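Local coordinates for putative extracellular solute-binding protein (Bordetella bronchiseptica, PDB 4P56) that binds mandelate and, as a periplasmic solute-binding protein, probably delivers its ligand to a TRAP-type membrane transporter, at residues A[58-63]-A[251-256]; A[150-155]-A[283-288]. One frame throughout, in Å; residues are numbered along the deposited sequence.

Contact 1. Residues A[58-63]-A[251-256]; sequences DGRVTL and SKQDQD
Arg-60 lays the edge of its guanidinium group against the carboxylate of Asp-254, and the two form a bidentate salt bridge. The grip is side-on. NE of Arg-60 donates to OD2 of Asp-254 at 2.8 Å, and NH2 of Arg-60 donates to OD1 of Asp-254 at 2.9 Å. Both bonds are nearly straight. Each oxygen accepts through its syn lone pair. The two flat groups are only 6° apart, so they lie almost in one plane, and the paired bonds hold the carboxylate against rotation. The arginine chain bends at chi3 (-53°), which brings NE round to the carboxylate. The two side chains cross at about a right angle.

Val-61 adds a small van der Waals contact beside the bridge. Its CG2 methyl lies 4.0 Å from OD2 of Asp-254 and 4.1 Å from CB of Asp-254, and the two side chains run past each other in opposite directions. Gln-253 comes up obliquely to the guanidinium, with OE1 3.8 Å from NH2 of Arg-60, too far for a bond.

Asp-254 is held from its backbone as well. Ser-251 is the N-cap of the helix, and its OG accepts from N of Asp-254 at 3.1 Å. The acidic side chain therefore sits in the first turn, a place near the helix N-terminus that would be expected to suit a negative charge.

The contact is far out on the protein, with its centre about 27 Å from the centre of the chain. It is a loop joined to a helix N-terminal turn by a bidentate salt bridge: the turn between helix 40-56 and strand 62-65 meets the start of helix 252-260. Val-61 also packs on Ile-53 of helix 40-56, on Leu-29 of strand 28-31 and on Leu-250.

Contact 2. Residues A[150-155]-A[283-288]; sequences IAFTTS and KVLEGG
Leu-285 spreads its two methyls over two residues of one strand. CD2 of Leu-285 meets the edge of the Phe-152 ring, near the ring plane, at 3.7 Å from CE1 of Phe-152. CD1 of Leu-285 meets CD1 of Ile-150 tip to tip at 4.2 Å. No hydrogen bond crosses the contact, and all three side chains are buried.

Within the strand, Ile-150 also covers one face of the ring. Its CG2 lies 3.6 Å above the plane of the Phe-152 ring, over the centre, a CH-pi type of contact. Phe-152 and Leu-285 cross at about a right angle. The phenylalanine CB does not point at the helix, but the ring reaches across with CG anti to the carbonyl carbon (chi1 -67°).

Backbone hydrogen bonds of Ile-150 with Phe-209 and of Phe-152 with Val-207 place the two side chains on the sheet. Leu-285 also touches Leu-214.

This is helix-on-sheet packing in an alpha/beta part of the TRAP solute-binding protein fold. Strand 149-153 runs antiparallel to both its neighbours, 225-228 and 206-210, the latter carrying the pocket residue Phe-209. The C-terminal end of helix 263-285 packs over it, beside helix 211-216.

Contacts 1 and 2 lie on opposite sides of the chain's centre. Their centres are about 44 Å apart, and their nearest atoms about 28 Å apart, so they do not touch. The chain nevertheless joins them: helix 252-260, which starts in contact 1, is followed directly by helix 263-285, which ends in contact 2. Trp-274 of the mandelate pocket lies on this second helix, between the two contacts in the chain. Neither contact includes a pocket residue itself. Contact 2 lies behind the first shell of the ligand, with the Phe-152 side chain about 9 Å from the bound (R)-mandelic acid.

Contact 1. Residues A[58-63]-A[251-256]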
ATOM      1  N   ASP A  58      20.367  14.902  16.525  1.00 17.22           N
ATOM      2  CA  ASP A  58      21.783  15.298  16.422  1.00 17.90           C
ATOM      3  C   ASP A  58      22.702  14.121  16.122  1.00 17.25           C
ATOM      4  O   ASP A  58      23.761  13.997  16.717  1.00 17.69           O
ATOM      5  CB  ASP A  58      22.271  15.993  17.680  1.00 25.47           C
ATOM      6  CG  ASP A  58      23.739  16.501  17.530  1.00 31.27           C
ATOM      7  OD1 ASP A  58      24.123  16.934  16.400  1.00 20.41           O
ATOM      8  OD2 ASP A  58      24.508  16.432  18.521  1.00 26.76           O
ATOM      9  N   GLY A  59      22.284  13.247  15.208  1.00 16.99           N
ATOM     10  CA  GLY A  59      23.090  12.101  14.836  1.00 17.23           C
ATOM     11  C   GLY A  59      22.999  10.942  15.795  1.00 18.95           C
ATOM     12  O   GLY A  59      23.586   9.900  15.570  1.00 19.73           O
ATOM     13  N   ARG A  60      22.246  11.092  16.872  1.00 15.33           N
ATOM     14  CA  ARG A  60      22.206  10.017  17.862  1.00 18.65           C
ATOM     15  C   ARG A  60      21.441   8.793  17.370  1.00 16.70           C
ATOM     16  O   ARG A  60      21.651   7.672  17.874  1.00 22.27           O
ATOM     17  CB  ARG A  60      21.582  10.523  19.154  1.00 17.72           C
ATOM     18  CG  ARG A  60      22.506  11.396  19.952  1.00 16.61           C
ATOM     19  CD  ARG A  60      21.899  11.732  21.281  1.00 18.33           C
ATOM     20  NE  ARG A  60      20.566  12.285  21.124  1.00 17.14           N
ATOM     21  CZ  ARG A  60      20.294  13.583  21.018  1.00 21.46           C
ATOM     22  NH1 ARG A  60      21.268  14.483  21.051  1.00 19.22           N
ATOM     23  NH2 ARG A  60      19.035  13.989  20.872  1.00 17.88           N
ATOM     24  N   VAL A  61      20.545   9.010  16.415  1.00 15.40           N
ATOM     25  CA  VAL A  61      19.779   7.934  15.781  1.00 12.93           C
ATOM     26  C   VAL A  61      19.887   8.072  14.276  1.00 17.51           C
ATOM     27  O   VAL A  61      19.549   9.104  13.724  1.00 19.29           O
ATOM     28  CB  VAL A  61      18.271   7.948  16.191  1.00 13.29           C
ATOM     29  CG1 VAL A  61      17.510   6.752  15.585  1.00 14.48           C
ATOM     30  CG2 VAL A  61      18.148   7.923  17.717  1.00 15.63           C
ATOM     31  N   THR A  62      20.390   7.033  13.617  1.00 14.78           N
ATOM     32  CA  THR A  62      20.422   7.024  12.160  1.00 13.60           C
ATOM     33  C   THR A  62      19.846   5.716  11.629  1.00 15.60           C
ATOM     34  O   THR A  62      19.737   4.720  12.381  1.00 14.68           O
ATOM     35  CB  THR A  62      21.849   7.199  11.674  1.00 21.12           C
ATOM     36  OG1 THR A  62      22.632   6.119  12.177  1.00 19.92           O
ATOM     37  CG2 THR A  62      22.417   8.517  12.208  1.00 24.31           C
ATOM     38  N   LEU A  63      19.444   5.741  10.362  1.00 10.92           N
ATOM     39  CA  LEU A  63      18.921   4.566   9.656  1.00 10.35           C
ATOM     40  C   LEU A  63      19.960   4.154   8.631  1.00 18.20           C
ATOM     41  O   LEU A  63      20.415   4.985   7.838  1.00 18.03           O
ATOM     42  CB  LEU A  63      17.677   4.903   8.864  1.00 10.00           C
ATOM     43  CG  LEU A  63      16.354   5.265   9.488  1.00 27.88           C
ATOM     44  CD1 LEU A  63      15.365   5.382   8.338  1.00 18.09           C
ATOM     45  CD2 LEU A  63      15.947   4.211  10.499  1.00 28.30           C
ATOM     46  N   SER A 251      17.175   6.972  23.841  1.00 19.65           N
ATOM     47  CA  SER A 251      16.800   7.738  25.030  1.00 21.27           C
ATOM     48  C   SER A 251      15.298   8.031  24.957  1.00 21.27           C
ATOM     49  O   SER A 251      14.694   7.977  23.884  1.00 21.09           O
ATOM     50  CB  SER A 251      17.578   9.051  25.089  1.00 23.63           C
ATOM     51  OG  SER A 251      17.173   9.921  24.037  1.00 17.04           O
ATOM     52  N   LYS A 252      14.697   8.366  26.087  1.00 21.79           N
ATOM     53  CA  LYS A 252      13.304   8.778  26.092  1.00 24.22           C
ATOM     54  C   LYS A 252      13.053   9.945  25.144  1.00 21.87           C
ATOM     55  O   LYS A 252      12.033   9.957  24.458  1.00 20.30           O
ATOM     56  CB  LYS A 252      12.846   9.176  27.490  1.00 21.94           C
ATOM     57  CG  LYS A 252      11.425   9.767  27.519  1.00 26.56           C
ATOM     58  CD  LYS A 252      10.395   8.743  27.082  1.00 31.89           C
ATOM     59  CE  LYS A 252       8.974   9.216  27.386  1.00 44.09           C
ATOM     60  NZ  LYS A 252       7.944   8.495  26.581  1.00 41.63           N
ATOM     61  N   GLN A 253      13.961  10.925  25.118  1.00 17.76           N
ATOM     62  CA  GLN A 253      13.764  12.095  24.273  1.00 17.38           C
ATOM     63  C   GLN A 253      13.752  11.667  22.812  1.00 15.66           C
ATOM     64  O   GLN A 253      12.977  12.170  22.020  1.00 17.98           O
ATOM     65  CB  GLN A 253      14.876  13.129  24.499  1.00 18.52           C
ATOM     66  CG  GLN A 253      14.871  14.296  23.521  1.00 25.21           C
ATOM     67  CD  GLN A 253      16.108  15.198  23.633  1.00 32.61           C
ATOM     68  OE1 GLN A 253      17.160  14.792  24.119  1.00 32.00           O
ATOM     69  NE2 GLN A 253      15.974  16.426  23.156  1.00 40.97           N
ATOM     70  N   ASP A 254      14.627  10.735  22.466  1.00 16.12           N
ATOM     71  CA  ASP A 254      14.781  10.323  21.081  1.00 13.70           C
ATOM     72  C   ASP A 254      13.652   9.367  20.662  1.00 15.53           C
ATOM     73  O   ASP A 254      13.200   9.374  19.512  1.00 13.44           O
ATOM     74  CB  ASP A 254      16.172   9.720  20.837  1.00 15.47           C
ATOM     75  CG  ASP A 254      17.278  10.797  20.755  1.00 14.88           C
ATOM     76  OD1 ASP A 254      16.969  11.993  20.613  1.00 17.20           O
ATOM     77  OD2 ASP A 254      18.465  10.440  20.769  1.00 20.82           O
ATOM     78  N   GLN A 255      13.161   8.575  21.611  1.00 15.38           N
ATOM     79  CA  GLN A 255      11.955   7.788  21.372  1.00 13.25           C
ATOM     80  C   GLN A 255      10.801   8.728  21.020  1.00 14.58           C
ATOM     81  O   GLN A 255      10.113   8.521  20.029  1.00 14.85           O
ATOM     82  CB  GLN A 255      11.602   6.954  22.604  1.00 16.12           C
ATOM     83  CG  GLN A 255      12.555   5.791  22.880  1.00 15.66           C
ATOM     84  CD  GLN A 255      12.233   5.091  24.200  1.00 22.90           C
ATOM     85  OE1 GLN A 255      11.228   5.386  24.826  1.00 21.98           O
ATOM     86  NE2 GLN A 255      13.078   4.158  24.607  1.00 33.71           N
ATOM     87  N   ASP A 256      10.624   9.774  21.817  1.00 13.81           N
ATOM     88  CA  ASP A 256       9.556  10.756  21.577  1.00 14.19           C
ATOM     89  C   ASP A 256       9.717  11.420  20.218  1.00 13.25           C
ATOM     90  O   ASP A 256       8.740  11.593  19.485  1.00 12.93           O
ATOM     91  CB  ASP A 256       9.564  11.837  22.650  1.00 16.17           C
ATOM     92  CG  ASP A 256       9.002  11.362  23.968  1.00 23.42           C
ATOM     93  OD1 ASP A 256       8.425  10.251  24.024  1.00 24.52           O
ATOM     94  OD2 ASP A 256       9.141  12.125  24.952  1.00 24.62           O
TER

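Contact 2. Residues A[150-155]-A[283-288]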
ATOM      1  N   ILE A 150      -4.985   0.662 -10.479  1.00 10.14           N
ATOM      2  CA  ILE A 150      -5.366   0.639 -11.884  1.00 12.33           C
ATOM      3  C   ILE A 150      -5.365  -0.795 -12.388  1.00 12.77           C
ATOM      4  O   ILE A 150      -4.564  -1.614 -11.940  1.00 12.12           O
ATOM      5  CB  ILE A 150      -4.343   1.429 -12.696  1.00  9.65           C
ATOM      6  CG1 ILE A 150      -4.427   2.906 -12.296  1.00 10.65           C
ATOM      7  CG2 ILE A 150      -4.609   1.218 -14.191  1.00 11.51           C
ATOM      8  CD1 ILE A 150      -3.347   3.807 -12.907  1.00 10.39           C
ATOM      9  N   ALA A 151      -6.257  -1.110 -13.322  1.00 11.38           N
ATOM     10  CA  ALA A 151      -6.240  -2.422 -13.924  1.00 10.02           C
ATOM     11  C   ALA A 151      -5.399  -2.410 -15.202  1.00 11.50           C
ATOM     12  O   ALA A 151      -5.846  -1.919 -16.248  1.00 12.58           O
ATOM     13  CB  ALA A 151      -7.674  -2.904 -14.230  1.00 14.81           C
ATOM     14  N   PHE A 152      -4.194  -2.972 -15.118  1.00 10.99           N
ATOM     15  CA  PHE A 152      -3.299  -3.058 -16.275  1.00 12.97           C
ATOM     16  C   PHE A 152      -3.335  -4.452 -16.899  1.00 15.73           C
ATOM     17  O   PHE A 152      -3.285  -5.477 -16.189  1.00 15.49           O
ATOM     18  CB  PHE A 152      -1.851  -2.808 -15.861  1.00 12.27           C
ATOM     19  CG  PHE A 152      -1.564  -1.421 -15.392  1.00 10.63           C
ATOM     20  CD1 PHE A 152      -1.505  -0.367 -16.288  1.00 10.96           C
ATOM     21  CD2 PHE A 152      -1.288  -1.178 -14.048  1.00  9.62           C
ATOM     22  CE1 PHE A 152      -1.201   0.913 -15.867  1.00 15.75           C
ATOM     23  CE2 PHE A 152      -0.972   0.122 -13.618  1.00 13.19           C
ATOM     24  CZ  PHE A 152      -0.920   1.159 -14.520  1.00 11.24           C
ATOM     25  N   THR A 153      -3.383  -4.503 -18.230  1.00 12.32           N
ATOM     26  CA  THR A 153      -3.309  -5.787 -18.919  1.00 12.66           C
ATOM     27  C   THR A 153      -2.388  -5.732 -20.128  1.00 16.79           C
ATOM     28  O   THR A 153      -2.165  -4.680 -20.731  1.00 15.17           O
ATOM     29  CB  THR A 153      -4.651  -6.231 -19.418  1.00 18.72           C
ATOM     30  OG1 THR A 153      -5.209  -5.175 -20.195  1.00 15.12           O
ATOM     31  CG2 THR A 153      -5.565  -6.564 -18.263  1.00 13.57           C
ATOM     32  N   THR A 154      -1.886  -6.898 -20.492  1.00 13.46           N
ATOM     33  CA  THR A 154      -0.887  -7.010 -21.538  1.00 14.29           C
ATOM     34  C   THR A 154      -1.549  -6.833 -22.898  1.00 21.01           C
ATOM     35  O   THR A 154      -1.084  -6.039 -23.695  1.00 22.31           O
ATOM     36  CB  THR A 154      -0.172  -8.350 -21.437  1.00 15.15           C
ATOM     37  OG1 THR A 154       0.514  -8.411 -20.175  1.00 18.35           O
ATOM     38  CG2 THR A 154       0.804  -8.550 -22.607  1.00 24.08           C
ATOM     39  N   SER A 155      -2.657  -7.527 -23.149  1.00 20.39           N
ATOM     40  CA  SER A 155      -3.246  -7.520 -24.485  1.00 22.10           C
ATOM     41  C   SER A 155      -4.773  -7.438 -24.508  1.00 22.84           C
ATOM     42  O   SER A 155      -5.383  -7.346 -25.573  1.00 25.49           O
ATOM     43  CB  SER A 155      -2.806  -8.781 -25.221  1.00 24.92           C
ATOM     44  OG  SER A 155      -3.347  -9.927 -24.577  1.00 26.89           O
ATOM     45  N   LYS A 283       3.147  10.478 -17.943  1.00 18.79           N
ATOM     46  CA  LYS A 283       3.708  10.725 -19.274  1.00 20.42           C
ATOM     47  C   LYS A 283       3.686   9.414 -20.061  1.00 22.11           C
ATOM     48  O   LYS A 283       3.453   9.408 -21.269  1.00 21.71           O
ATOM     49  CB  LYS A 283       5.125  11.281 -19.224  1.00 21.35           C
ATOM     50  CG  LYS A 283       5.674  11.622 -20.620  1.00 26.11           C
ATOM     51  CD  LYS A 283       4.702  12.503 -21.426  1.00 43.19           C
ATOM     52  CE  LYS A 283       5.378  13.206 -22.627  1.00 49.54           C
ATOM     53  NZ  LYS A 283       5.832  12.272 -23.701  1.00 52.91           N
ATOM     54  N   VAL A 284       3.926   8.297 -19.378  1.00 19.41           N
ATOM     55  CA  VAL A 284       3.839   7.005 -20.037  1.00 19.73           C
ATOM     56  C   VAL A 284       2.384   6.576 -20.246  1.00 22.88           C
ATOM     57  O   VAL A 284       2.026   6.113 -21.330  1.00 20.55           O
ATOM     58  CB  VAL A 284       4.561   5.898 -19.226  1.00 31.15           C
ATOM     59  CG1 VAL A 284       4.322   4.526 -19.858  1.00 32.22           C
ATOM     60  CG2 VAL A 284       6.037   6.183 -19.152  1.00 30.59           C
ATOM     61  N   LEU A 285       1.549   6.699 -19.212  1.00 18.40           N
ATOM     62  CA  LEU A 285       0.134   6.331 -19.346  1.00 24.91           C
ATOM     63  C   LEU A 285      -0.548   7.048 -20.497  1.00 19.93           C
ATOM     64  O   LEU A 285      -1.357   6.444 -21.208  1.00 20.79           O
ATOM     65  CB  LEU A 285      -0.667   6.661 -18.078  1.00 24.03           C
ATOM     66  CG  LEU A 285      -0.577   5.737 -16.883  1.00 29.71           C
ATOM     67  CD1 LEU A 285      -1.498   6.243 -15.746  1.00 25.01           C
ATOM     68  CD2 LEU A 285      -0.935   4.328 -17.276  1.00 30.25           C
ATOM     69  N   GLU A 286      -0.259   8.338 -20.658  1.00 22.28           N
ATOM     70  CA  GLU A 286      -0.988   9.154 -21.636  1.00 23.29           C
ATOM     71  C   GLU A 286      -0.298   9.189 -23.001  1.00 24.66           C
ATOM     72  O   GLU A 286      -0.754   9.873 -23.917  1.00 25.82           O
ATOM     73  CB  GLU A 286      -1.156  10.595 -21.123  1.00 24.27           C
ATOM     74  CG  GLU A 286      -1.971  10.704 -19.824  1.00 23.36           C
ATOM     75  CD  GLU A 286      -2.051  12.137 -19.300  1.00 32.65           C
ATOM     76  OE1 GLU A 286      -1.349  13.026 -19.842  1.00 31.28           O
ATOM     77  OE2 GLU A 286      -2.824  12.371 -18.345  1.00 39.17           O
ATOM     78  N   GLY A 287       0.799   8.453 -23.129  1.00 33.32           N
ATOM     79  CA  GLY A 287       1.717   8.637 -24.234  1.00 31.74           C
ATOM     80  C   GLY A 287       1.349   8.018 -25.574  1.00 34.15           C
ATOM     81  O   GLY A 287       1.995   8.318 -26.583  1.00 36.49           O
ATOM     82  N   GLY A 288       0.347   7.145 -25.597  1.00 32.42           N
ATOM     83  CA  GLY A 288      -0.172   6.638 -26.855  1.00 33.37           C
ATOM     84  C   GLY A 288       0.111   5.170 -27.132  1.00 39.50           C
ATOM     85  O   GLY A 288      -0.563   4.563 -27.964  1.00 32.95           O
TER